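Local coordinates for protein delta-1-pyrroline-5-carboxylate dehydrogenase, mitochondrial (PDB 4E3X) that catalyses the NAD-dependent oxidation of L-glutamate gamma-semialdehyde to L-glutamate, the second and last step of mitochondrial proline degradation, at residues K52-L57 and T147-G152; E62-V67 and T237-S242; A488-A493 and F504-K509. All blocks are in the same frame, centred on the assembly; numbering follows the deposited sequence.

Contact 1: residues K52-L57 and T147-G152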
ATOM      1  N   LYS B  52      -3.575   7.133  43.245  1.00 15.66           N
ATOM      2  CA  LYS B  52      -4.452   6.049  43.660  1.00 16.23           C
ATOM      3  C   LYS B  52      -4.279   4.824  42.763  1.00 15.95           C
ATOM      4  O   LYS B  52      -4.191   3.697  43.244  1.00 15.45           O
ATOM      5  CB  LYS B  52      -5.912   6.508  43.659  1.00 16.47           C
ATOM      6  N   ALA B  53      -4.226   5.048  41.454  1.00 15.53           N
ATOM      7  CA  ALA B  53      -4.064   3.948  40.508  1.00 15.21           C
ATOM      8  C   ALA B  53      -2.719   3.232  40.673  1.00 14.78           C
ATOM      9  O   ALA B  53      -2.631   2.020  40.502  1.00 15.31           O
ATOM     10  CB  ALA B  53      -4.248   4.434  39.082  1.00 14.73           C
ATOM     11  N   LEU B  54      -1.675   3.984  41.003  1.00 13.94           N
ATOM     12  CA  LEU B  54      -0.367   3.388  41.262  1.00 13.70           C
ATOM     13  C   LEU B  54      -0.413   2.550  42.528  1.00 13.84           C
ATOM     14  O   LEU B  54       0.141   1.451  42.584  1.00 14.28           O
ATOM     15  CB  LEU B  54       0.703   4.468  41.393  1.00 12.46           C
ATOM     16  CG  LEU B  54       1.075   5.144  40.072  1.00 12.57           C
ATOM     17  CD1 LEU B  54       1.881   6.415  40.328  1.00 13.24           C
ATOM     18  CD2 LEU B  54       1.846   4.182  39.180  1.00 13.48           C
ATOM     19  N   LYS B  55      -1.079   3.079  43.550  1.00 13.93           N
ATOM     20  CA  LYS B  55      -1.275   2.333  44.782  1.00 15.76           C
ATOM     21  C   LYS B  55      -2.047   1.037  44.512  1.00 15.62           C
ATOM     22  O   LYS B  55      -1.762   0.011  45.123  1.00 17.12           O
ATOM     23  CB  LYS B  55      -2.008   3.197  45.804  1.00 16.12           C
ATOM     24  N   ASP B  56      -3.005   1.086  43.584  1.00 15.38           N
ATOM     25  CA  ASP B  56      -3.811  -0.088  43.225  1.00 16.34           C
ATOM     26  C   ASP B  56      -2.985  -1.213  42.597  1.00 15.55           C
ATOM     27  O   ASP B  56      -3.458  -2.344  42.501  1.00 16.24           O
ATOM     28  CB  ASP B  56      -4.927   0.289  42.241  1.00 19.39           C
ATOM     29  CG  ASP B  56      -6.049   1.078  42.883  1.00 22.15           C
ATOM     30  OD1 ASP B  56      -6.211   1.001  44.118  1.00 22.48           O
ATOM     31  OD2 ASP B  56      -6.783   1.768  42.135  1.00 23.64           O
ATOM     32  N   LEU B  57      -1.772  -0.898  42.149  1.00 13.45           N
ATOM     33  CA  LEU B  57      -0.926  -1.870  41.456  1.00 12.21           C
ATOM     34  C   LEU B  57       0.195  -2.390  42.340  1.00 12.90           C
ATOM     35  O   LEU B  57       0.819  -3.412  42.039  1.00 12.54           O
ATOM     36  CB  LEU B  57      -0.314  -1.255  40.198  1.00 11.73           C
ATOM     37  CG  LEU B  57      -1.282  -0.927  39.067  1.00 11.95           C
ATOM     38  CD1 LEU B  57      -0.540  -0.284  37.913  1.00 12.28           C
ATOM     39  CD2 LEU B  57      -1.975  -2.183  38.588  1.00 12.24           C
ATOM     40  N   THR B 147       1.088   1.399  32.530  1.00  7.36           N
ATOM     41  CA  THR B 147       2.206   1.676  31.642  1.00  7.36           C
ATOM     42  C   THR B 147       3.446   2.090  32.457  1.00  8.31           C
ATOM     43  O   THR B 147       4.576   1.692  32.155  1.00  9.03           O
ATOM     44  CB  THR B 147       1.809   2.754  30.611  1.00  7.71           C
ATOM     45  OG1 THR B 147       0.692   2.280  29.838  1.00  8.04           O
ATOM     46  CG2 THR B 147       2.954   3.072  29.669  1.00  9.65           C
ATOM     47  N   MET B 148       3.240   2.873  33.511  1.00  7.92           N
ATOM     48  CA  MET B 148       4.350   3.235  34.397  1.00  7.85           C
ATOM     49  C   MET B 148       4.951   2.018  35.081  1.00  7.99           C
ATOM     50  O   MET B 148       6.162   1.798  35.043  1.00  9.27           O
ATOM     51  CB  MET B 148       3.882   4.229  35.459  1.00  8.57           C
ATOM     52  CG  MET B 148       3.502   5.597  34.904  1.00  8.89           C
ATOM     53  SD  MET B 148       2.943   6.747  36.176  1.00  9.90           S
ATOM     54  CE  MET B 148       4.434   6.896  37.154  1.00 10.13           C
ATOM     55  N   VAL B 149       4.100   1.230  35.723  1.00  8.27           N
ATOM     56  CA  VAL B 149       4.588   0.125  36.535  1.00  9.49           C
ATOM     57  C   VAL B 149       5.080  -1.042  35.687  1.00  9.20           C
ATOM     58  O   VAL B 149       6.074  -1.683  36.025  1.00  9.75           O
ATOM     59  CB  VAL B 149       3.521  -0.322  37.557  1.00 11.15           C
ATOM     60  CG1 VAL B 149       3.926  -1.609  38.258  1.00 12.79           C
ATOM     61  CG2 VAL B 149       3.270   0.785  38.564  1.00 11.57           C
ATOM     62  N   GLY B 150       4.400  -1.297  34.574  1.00  8.10           N
ATOM     63  CA  GLY B 150       4.749  -2.433  33.743  1.00  8.14           C
ATOM     64  C   GLY B 150       5.828  -2.154  32.712  1.00  8.33           C
ATOM     65  O   GLY B 150       6.592  -3.054  32.368  1.00  8.25           O
ATOM     66  N   GLN B 151       5.900  -0.922  32.214  1.00  8.32           N
ATOM     67  CA  GLN B 151       6.878  -0.572  31.182  1.00  7.81           C
ATOM     68  C   GLN B 151       7.953   0.402  31.676  1.00  7.60           C
ATOM     69  O   GLN B 151       8.895   0.698  30.947  1.00  7.80           O
ATOM     70  CB  GLN B 151       6.188  -0.033  29.926  1.00  7.56           C
ATOM     71  CG  GLN B 151       5.439  -1.086  29.130  1.00  8.07           C
ATOM     72  CD  GLN B 151       4.104  -0.575  28.634  1.00  7.03           C
ATOM     73  OE1 GLN B 151       3.088  -0.707  29.312  1.00  7.77           O
ATOM     74  NE2 GLN B 151       4.100   0.034  27.457  1.00  8.20           N
ATOM     75  N   GLY B 152       7.820   0.883  32.911  1.00  7.76           N
ATOM     76  CA  GLY B 152       8.839   1.734  33.511  1.00  7.61           C
ATOM     77  C   GLY B 152       8.787   3.193  33.095  1.00  7.94           C
ATOM     78  O   GLY B 152       9.777   3.909  33.243  1.00  9.79           O
TER

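Contact 2: residues E62-V67 and T237-S242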
ATOM      1  N   GLU B  62      -1.565  -9.388  38.124  1.00  7.44           N
ATOM      2  CA  GLU B  62      -2.775  -9.776  37.399  1.00  7.84           C
ATOM      3  C   GLU B  62      -2.533 -11.027  36.570  1.00  7.96           C
ATOM      4  O   GLU B  62      -1.573 -11.080  35.814  1.00  8.75           O
ATOM      5  CB  GLU B  62      -3.256  -8.655  36.472  1.00  9.18           C
ATOM      6  CG  GLU B  62      -4.603  -8.983  35.843  1.00  9.96           C
ATOM      7  CD  GLU B  62      -5.122  -7.921  34.893  1.00 11.16           C
ATOM      8  OE1 GLU B  62      -4.385  -6.966  34.587  1.00 11.83           O
ATOM      9  OE2 GLU B  62      -6.277  -8.052  34.433  1.00 12.91           O
ATOM     10  N   ALA B  63      -3.416 -12.015  36.703  1.00  8.56           N
ATOM     11  CA  ALA B  63      -3.370 -13.206  35.857  1.00  8.24           C
ATOM     12  C   ALA B  63      -4.159 -12.923  34.582  1.00  8.13           C
ATOM     13  O   ALA B  63      -5.394 -12.829  34.605  1.00 10.00           O
ATOM     14  CB  ALA B  63      -3.938 -14.416  36.592  1.00  8.15           C
ATOM     15  N   ILE B  64      -3.436 -12.767  33.475  1.00  7.48           N
ATOM     16  CA  ILE B  64      -4.023 -12.313  32.220  1.00  7.68           C
ATOM     17  C   ILE B  64      -4.129 -13.494  31.258  1.00  7.69           C
ATOM     18  O   ILE B  64      -3.115 -14.043  30.845  1.00  8.13           O
ATOM     19  CB  ILE B  64      -3.148 -11.201  31.586  1.00  7.80           C
ATOM     20  CG1 ILE B  64      -3.115  -9.975  32.505  1.00  8.94           C
ATOM     21  CG2 ILE B  64      -3.640 -10.834  30.189  1.00  7.87           C
ATOM     22  CD1 ILE B  64      -2.203  -8.866  32.023  1.00  9.84           C
ATOM     23  N   PRO B  65      -5.362 -13.892  30.896  1.00  8.19           N
ATOM     24  CA  PRO B  65      -5.536 -15.038  30.000  1.00  7.81           C
ATOM     25  C   PRO B  65      -5.398 -14.630  28.536  1.00  7.41           C
ATOM     26  O   PRO B  65      -5.408 -13.439  28.215  1.00  8.47           O
ATOM     27  CB  PRO B  65      -6.984 -15.448  30.264  1.00  8.93           C
ATOM     28  CG  PRO B  65      -7.662 -14.118  30.478  1.00  9.94           C
ATOM     29  CD  PRO B  65      -6.654 -13.289  31.268  1.00  9.91           C
ATOM     30  N   CYS B  66      -5.273 -15.614  27.657  1.00  7.37           N
ATOM     31  CA  CYS B  66      -5.586 -15.374  26.258  1.00  7.46           C
ATOM     32  C   CYS B  66      -7.105 -15.220  26.164  1.00  7.29           C
ATOM     33  O   CYS B  66      -7.849 -15.809  26.964  1.00  8.48           O
ATOM     34  CB  CYS B  66      -5.135 -16.542  25.392  1.00  8.94           C
ATOM     35  SG  CYS B  66      -3.350 -16.736  25.284  1.00  9.67           S
ATOM     36  N   VAL B  67      -7.576 -14.421  25.215  1.00  7.20           N
ATOM     37  CA  VAL B  67      -9.015 -14.260  25.029  1.00  7.51           C
ATOM     38  C   VAL B  67      -9.370 -14.559  23.581  1.00  8.37           C
ATOM     39  O   VAL B  67      -8.905 -13.886  22.658  1.00  8.73           O
ATOM     40  CB  VAL B  67      -9.530 -12.851  25.419  1.00  8.59           C
ATOM     41  CG1 VAL B  67     -11.049 -12.792  25.267  1.00  9.46           C
ATOM     42  CG2 VAL B  67      -9.128 -12.505  26.846  1.00  9.74           C
ATOM     43  N   THR B 237       6.468  -7.533  27.449  1.00  7.54           N
ATOM     44  CA  THR B 237       6.928  -6.538  28.409  1.00  8.10           C
ATOM     45  C   THR B 237       5.988  -5.330  28.519  1.00  7.73           C
ATOM     46  O   THR B 237       6.277  -4.387  29.257  1.00  9.17           O
ATOM     47  CB  THR B 237       8.384  -6.111  28.108  1.00  9.56           C
ATOM     48  OG1 THR B 237       8.564  -6.011  26.697  1.00 13.14           O
ATOM     49  CG2 THR B 237       9.358  -7.164  28.605  1.00 10.63           C
ATOM     50  N   ALA B 238       4.842  -5.403  27.835  1.00  6.60           N
ATOM     51  CA  ALA B 238       3.781  -4.402  27.980  1.00  7.07           C
ATOM     52  C   ALA B 238       2.426  -5.070  28.198  1.00  6.53           C
ATOM     53  O   ALA B 238       1.386  -4.484  27.900  1.00  7.32           O
ATOM     54  CB  ALA B 238       3.720  -3.486  26.759  1.00  8.32           C
ATOM     55  N   MET B 239       2.436  -6.295  28.720  1.00  6.96           N
ATOM     56  CA  MET B 239       1.200  -7.077  28.793  1.00  6.29           C
ATOM     57  C   MET B 239       0.102  -6.434  29.650  1.00  6.09           C
ATOM     58  O   MET B 239      -1.073  -6.415  29.255  1.00  6.87           O
ATOM     59  CB  MET B 239       1.512  -8.489  29.281  1.00  8.24           C
ATOM     60  CG  MET B 239       0.381  -9.484  29.090  1.00  9.63           C
ATOM     61  SD  MET B 239      -0.056  -9.686  27.354  1.00 11.34           S
ATOM     62  CE  MET B 239       1.524 -10.044  26.632  1.00 10.39           C
ATOM     63  N   LEU B 240       0.482  -5.947  30.826  1.00  7.08           N
ATOM     64  CA  LEU B 240      -0.470  -5.379  31.770  1.00  6.96           C
ATOM     65  C   LEU B 240      -1.276  -4.233  31.140  1.00  6.10           C
ATOM     66  O   LEU B 240      -2.511  -4.244  31.159  1.00  7.11           O
ATOM     67  CB  LEU B 240       0.282  -4.891  33.010  1.00  7.37           C
ATOM     68  CG  LEU B 240      -0.564  -4.389  34.178  1.00  8.52           C
ATOM     69  CD1 LEU B 240      -1.318  -5.536  34.851  1.00  9.46           C
ATOM     70  CD2 LEU B 240       0.325  -3.644  35.181  1.00  8.69           C
ATOM     71  N   ALA B 241      -0.588  -3.256  30.553  1.00  6.59           N
ATOM     72  CA  ALA B 241      -1.292  -2.155  29.913  1.00  7.15           C
ATOM     73  C   ALA B 241      -2.022  -2.584  28.642  1.00  6.72           C
ATOM     74  O   ALA B 241      -3.103  -2.072  28.344  1.00  7.69           O
ATOM     75  CB  ALA B 241      -0.343  -0.999  29.616  1.00  7.28           C
ATOM     76  N   SER B 242      -1.442  -3.521  27.893  1.00  6.51           N
ATOM     77  CA  SER B 242      -2.080  -3.971  26.658  1.00  6.43           C
ATOM     78  C   SER B 242      -3.422  -4.637  26.932  1.00  6.36           C
ATOM     79  O   SER B 242      -4.398  -4.402  26.215  1.00  6.71           O
ATOM     80  CB  SER B 242      -1.173  -4.930  25.889  1.00  6.51           C
ATOM     81  OG  SER B 242       0.001  -4.267  25.465  1.00  7.78           O
TER
HETATM   82  O   HOH W   1      -4.727  -5.000  32.803  1.00 10.45           O

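Contact 3: residues A488-A493 and F504-K509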
ATOM      1  N   ALA B 488      18.730  29.971   4.532  1.00 15.95           N
ATOM      2  CA  ALA B 488      19.412  29.308   3.423  1.00 15.53           C
ATOM      3  C   ALA B 488      19.979  27.948   3.848  1.00 14.85           C
ATOM      4  O   ALA B 488      19.890  26.964   3.106  1.00 14.32           O
ATOM      5  CB  ALA B 488      20.512  30.203   2.862  1.00 16.84           C
ATOM      6  N   ILE B 489      20.555  27.897   5.046  1.00 14.61           N
ATOM      7  CA  ILE B 489      21.087  26.649   5.586  1.00 14.49           C
ATOM      8  C   ILE B 489      19.969  25.630   5.821  1.00 13.83           C
ATOM      9  O   ILE B 489      20.103  24.455   5.472  1.00 13.10           O
ATOM     10  CB  ILE B 489      21.868  26.892   6.899  1.00 15.83           C
ATOM     11  CG1 ILE B 489      23.161  27.666   6.618  1.00 16.61           C
ATOM     12  CG2 ILE B 489      22.169  25.575   7.610  1.00 16.51           C
ATOM     13  CD1 ILE B 489      24.174  26.896   5.790  1.00 17.75           C
ATOM     14  N   VAL B 490      18.863  26.084   6.398  1.00 13.53           N
ATOM     15  CA  VAL B 490      17.724  25.201   6.626  1.00 13.61           C
ATOM     16  C   VAL B 490      17.195  24.648   5.310  1.00 13.29           C
ATOM     17  O   VAL B 490      16.902  23.462   5.209  1.00 12.58           O
ATOM     18  CB  VAL B 490      16.606  25.916   7.409  1.00 13.79           C
ATOM     19  CG1 VAL B 490      15.327  25.089   7.416  1.00 14.54           C
ATOM     20  CG2 VAL B 490      17.064  26.184   8.828  1.00 14.80           C
ATOM     21  N   GLN B 491      17.100  25.496   4.295  1.00 13.54           N
ATOM     22  CA  GLN B 491      16.616  25.053   2.991  1.00 14.00           C
ATOM     23  C   GLN B 491      17.559  24.015   2.385  1.00 13.35           C
ATOM     24  O   GLN B 491      17.116  23.003   1.841  1.00 13.42           O
ATOM     25  CB  GLN B 491      16.444  26.254   2.057  1.00 17.08           C
ATOM     26  CG  GLN B 491      15.288  27.156   2.462  1.00 21.51           C
ATOM     27  CD  GLN B 491      15.365  28.537   1.840  1.00 25.35           C
ATOM     28  OE1 GLN B 491      16.169  28.787   0.942  1.00 26.75           O
ATOM     29  NE2 GLN B 491      14.529  29.449   2.325  1.00 27.41           N
ATOM     30  N   GLU B 492      18.859  24.268   2.497  1.00 13.65           N
ATOM     31  CA  GLU B 492      19.873  23.347   1.997  1.00 13.06           C
ATOM     32  C   GLU B 492      19.831  22.009   2.730  1.00 12.98           C
ATOM     33  O   GLU B 492      19.822  20.943   2.108  1.00 12.75           O
ATOM     34  CB  GLU B 492      21.268  23.966   2.139  1.00 13.88           C
ATOM     35  CG  GLU B 492      22.395  23.077   1.620  1.00 15.14           C
ATOM     36  CD  GLU B 492      23.765  23.733   1.724  1.00 17.44           C
ATOM     37  OE1 GLU B 492      23.882  24.781   2.390  1.00 17.98           O
ATOM     38  OE2 GLU B 492      24.723  23.204   1.130  1.00 19.22           O
ATOM     39  N   ALA B 493      19.822  22.067   4.057  1.00 12.20           N
ATOM     40  CA  ALA B 493      19.813  20.862   4.875  1.00 11.93           C
ATOM     41  C   ALA B 493      18.549  20.052   4.622  1.00 12.14           C
ATOM     42  O   ALA B 493      18.592  18.825   4.564  1.00 12.04           O
ATOM     43  CB  ALA B 493      19.945  21.205   6.352  1.00 12.80           C
ATOM     44  N   PHE B 504      10.913  14.826  10.024  1.00  7.25           N
ATOM     45  CA  PHE B 504      12.031  15.757  10.002  1.00  7.93           C
ATOM     46  C   PHE B 504      11.643  17.008  10.767  1.00  8.46           C
ATOM     47  O   PHE B 504      10.540  17.530  10.608  1.00 10.04           O
ATOM     48  CB  PHE B 504      12.378  16.082   8.544  1.00  8.89           C
ATOM     49  CG  PHE B 504      13.589  16.951   8.371  1.00  9.19           C
ATOM     50  CD1 PHE B 504      14.852  16.506   8.735  1.00 10.32           C
ATOM     51  CD2 PHE B 504      13.470  18.201   7.797  1.00  9.67           C
ATOM     52  CE1 PHE B 504      15.973  17.313   8.555  1.00 11.12           C
ATOM     53  CE2 PHE B 504      14.586  19.008   7.613  1.00 11.12           C
ATOM     54  CZ  PHE B 504      15.833  18.566   7.994  1.00 11.08           C
ATOM     55  N   TYR B 505      12.554  17.476  11.606  1.00  8.38           N
ATOM     56  CA  TYR B 505      12.248  18.539  12.544  1.00  8.83           C
ATOM     57  C   TYR B 505      13.208  19.697  12.374  1.00  8.97           C
ATOM     58  O   TYR B 505      14.417  19.506  12.271  1.00 10.58           O
ATOM     59  CB  TYR B 505      12.332  17.995  13.972  1.00  9.41           C
ATOM     60  CG  TYR B 505      11.284  16.940  14.242  1.00  8.93           C
ATOM     61  CD1 TYR B 505      11.557  15.585  14.057  1.00  8.25           C
ATOM     62  CD2 TYR B 505      10.006  17.300  14.668  1.00 10.01           C
ATOM     63  CE1 TYR B 505      10.580  14.615  14.308  1.00  8.95           C
ATOM     64  CE2 TYR B 505       9.034  16.348  14.919  1.00 10.21           C
ATOM     65  CZ  TYR B 505       9.315  15.010  14.728  1.00  8.92           C
ATOM     66  OH  TYR B 505       8.320  14.083  14.985  1.00 10.37           O
ATOM     67  N   ILE B 506      12.665  20.907  12.321  1.00  9.07           N
ATOM     68  CA  ILE B 506      13.494  22.097  12.274  0.52 10.40           C
ATOM     69  C   ILE B 506      13.331  22.837  13.590  1.00 10.26           C
ATOM     70  O   ILE B 506      12.233  23.283  13.948  1.00  9.94           O
ATOM     71  CB  ILE B 506      13.135  22.987  11.081  0.52 11.65           C
ATOM     72  CG1 ILE B 506      13.337  22.203   9.783  0.52 11.69           C
ATOM     73  CG2 ILE B 506      13.979  24.254  11.081  0.52 12.48           C
ATOM     74  CD1 ILE B 506      12.768  22.875   8.584  0.52 12.18           C
ATOM     75  N   ASN B 507      14.430  22.913  14.334  1.00  9.93           N
ATOM     76  CA  ASN B 507      14.438  23.567  15.637  1.00 10.09           C
ATOM     77  C   ASN B 507      13.476  22.939  16.641  1.00 10.40           C
ATOM     78  O   ASN B 507      12.877  23.620  17.469  1.00 11.91           O
ATOM     79  CB  ASN B 507      14.235  25.074  15.470  1.00 10.90           C
ATOM     80  CG  ASN B 507      15.378  25.706  14.708  1.00 11.86           C
ATOM     81  OD1 ASN B 507      16.533  25.313  14.890  1.00 11.73           O
ATOM     82  ND2 ASN B 507      15.074  26.670  13.845  1.00 12.30           N
ATOM     83  N   ASP B 508      13.352  21.619  16.566  1.00  9.74           N
ATOM     84  CA  ASP B 508      12.646  20.865  17.594  1.00 10.07           C
ATOM     85  C   ASP B 508      13.290  19.488  17.721  1.00  9.73           C
ATOM     86  O   ASP B 508      14.080  19.082  16.856  1.00 10.45           O
ATOM     87  CB  ASP B 508      11.150  20.742  17.274  1.00 11.16           C
ATOM     88  CG  ASP B 508      10.287  20.701  18.528  1.00 12.21           C
ATOM     89  OD1 ASP B 508      10.780  20.229  19.578  1.00 12.64           O
ATOM     90  OD2 ASP B 508       9.116  21.140  18.463  1.00 13.24           O
ATOM     91  N   LYS B 509      12.961  18.778  18.801  1.00  9.51           N
ATOM     92  CA  LYS B 509      13.543  17.462  19.039  1.00  9.19           C
ATOM     93  C   LYS B 509      12.939  16.379  18.138  1.00  8.14           C
ATOM     94  O   LYS B 509      11.835  16.536  17.596  1.00  9.13           O
ATOM     95  CB  LYS B 509      13.405  17.052  20.507  1.00 11.03           C
ATOM     96  CG  LYS B 509      11.974  16.919  21.013  1.00 11.14           C
ATOM     97  CD  LYS B 509      11.974  16.418  22.461  1.00 11.86           C
ATOM     98  CE  LYS B 509      10.575  16.285  23.036  1.00 13.00           C
ATOM     99  NZ  LYS B 509       9.720  15.375  22.225  1.00 13.14           N
TER

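Contact 1: residues K52-L57 and T147-G152
Leu54 and Val149 meet through one methyl each: CD2 of Leu54 lies 3.7 Å from CG2 of Val149, the two side chains sliding past each other in opposite directions. Val149 holds CG1 anti to its own backbone N (chi1 171°), which leaves CG2 as the branch that faces the 52-57 segment. Leu57 approaches the same methyl, its CD1 at 4.0 Å from CG2 of Val149, again with the two side chains running in opposite senses. Val149 thus fits between two leucines three positions apart. Met148 takes Leu54 differently, crossing it at about a right angle. SD of Met148 rests 4.1 Å from CD2 of Leu54, and the bend at chi3 (64°) then swings the terminal CE over to CD1 of the same leucine, 4.1 Å away. No hydrogen bond joins the two segments; the contact is wholly apolar. Helix 45-55, near its C-terminal end, is thereby laid against the last turns of helix 140-151, where Ala145 also receives Leu54 and Leu57. Ala381 and Phe384, from a loop, touch Leu54 as well, and Met148 packs on Val155 and Ala158 of helix 155-180.

Contact 2: residues E62-V67 and T237-S242
Glu62 and Leu240 bring the two backbones closest, their CA atoms 7.5 Å apart, where strand 62-68 passes the first turn of helix 239-251. Ala238 is the N-cap residue of that helix, and its carbonyl O accepts two bonds from Ser242, one from the backbone N and one from the hydroxyl OG at 2.8 Å. The hydroxyl sits above the carbonyl plane, 48° out of it.

Across the contact, Ile64 inserts its CD1 against the start of the helix. CD1 of Ile64 lies 3.9 Å from Leu240 CA and 4.0 Å from Met239 CG, so it rests on backbone as much as on side chain. Met239 holds CG anti to its backbone N (chi1 -166°), which puts CG before the isoleucine methyl, and the bend at chi2 carries the sulfur off elsewhere. The extended chain of Glu62 runs aslant past Leu240, whose CD1 touches Glu62 OE1 at 3.4 Å and also lies near CB. The carboxylate gains a polar link too: one water donates to Glu62 OE1 at 2.7 Å and to Leu240 O at 2.9 Å, while no direct hydrogen bond joins the two segments.

Strand 62-68 pairs with strand 89-95, whose Ala92 and Phe94 also touch Ile64, while Phe94 touches Met239. A helix that follows strand 230-233 of the parallel five-stranded sheet here packs against a separate small mixed sheet. The parallel sheet with its flanking helices is the Rossmann-like NAD-binding domain of the aldehyde dehydrogenase fold, and Met239 lies about 7 Å, side chain to side chain, from the NAD-binding Lys233.

Contact 3: residues A488-A493 and F504-K509
Val490 and Ile506 make the apolar part of this contact, reaching toward each other tip to tip. CG1 of Val490 lies 3.6 Å from CD1 of Ile506 and 4.0 Å from its CG2, so a single valine methyl meets both branches of the isoleucine. Ile506 keeps CG2 anti to its backbone N and CG1 anti to the carbonyl carbon (chi1 -60°), which spreads the two branches about that methyl. Ile506 was deposited in two conformers, and these distances hold for one of them. The CA atoms of Val490 and Ile506 are 7.7 Å apart.

The aromatic part is looser. Phe504 also points at the helix, and its ring atom CZ comes within 4.4 Å of Ala493 O, the carbonyl approaching the ring obliquely.

No hydrogen bond crosses between the two segments. Ala493 N bonds to Ile489 O at 2.8 Å in the helix. Beyond the strand, Asp508 OD1 accepts from Lys509 N at 2.7 Å, an N-H...O angle of 142° making the bond rather bent; the donor meets the oxygen on its anti side. The other oxygen, Asp508 OD2, forms a salt bridge with Lys548 of the second subunit and a hydrogen bond with Thr550 of that subunit.

Strand 476-483, helix 487-496 and strand 503-506 form a beta-alpha-beta unit, and the contact seats the helix on the second of its strands, which runs parallel to the first. Val482 of strand 476-483 touches both Ala493 and Phe504. Strand 503-506 pairs on one edge with strand 476-483 and, through Phe504 to Ile506, in parallel with a strand of the second subunit, so the sheet continues across the dimer interface.

In the fold
Contacts 1 and 2 are neighbours, with centres 14 Å apart. Their segments alternate along the chain, and helix 45-55 is followed in the chain by strand 62-68. They touch where helix 140-151 meets the start of helix 239-251: Gln151 CG lies 3.4 Å from Thr237 O. Contact 2 is the closer to the cofactor site, Met239 lying about 8 Å from NAD-binding Ser208, side chain to side chain. Contact 3 is remote, its centre 38 Å from that of contact 1 and 42 Å from that of contact 2. There the side chain of Phe504 is about 11 Å from that of substrate-binding Ser513. The side chains of Met239 and Phe504 each lie about 12 Å from a bound proline.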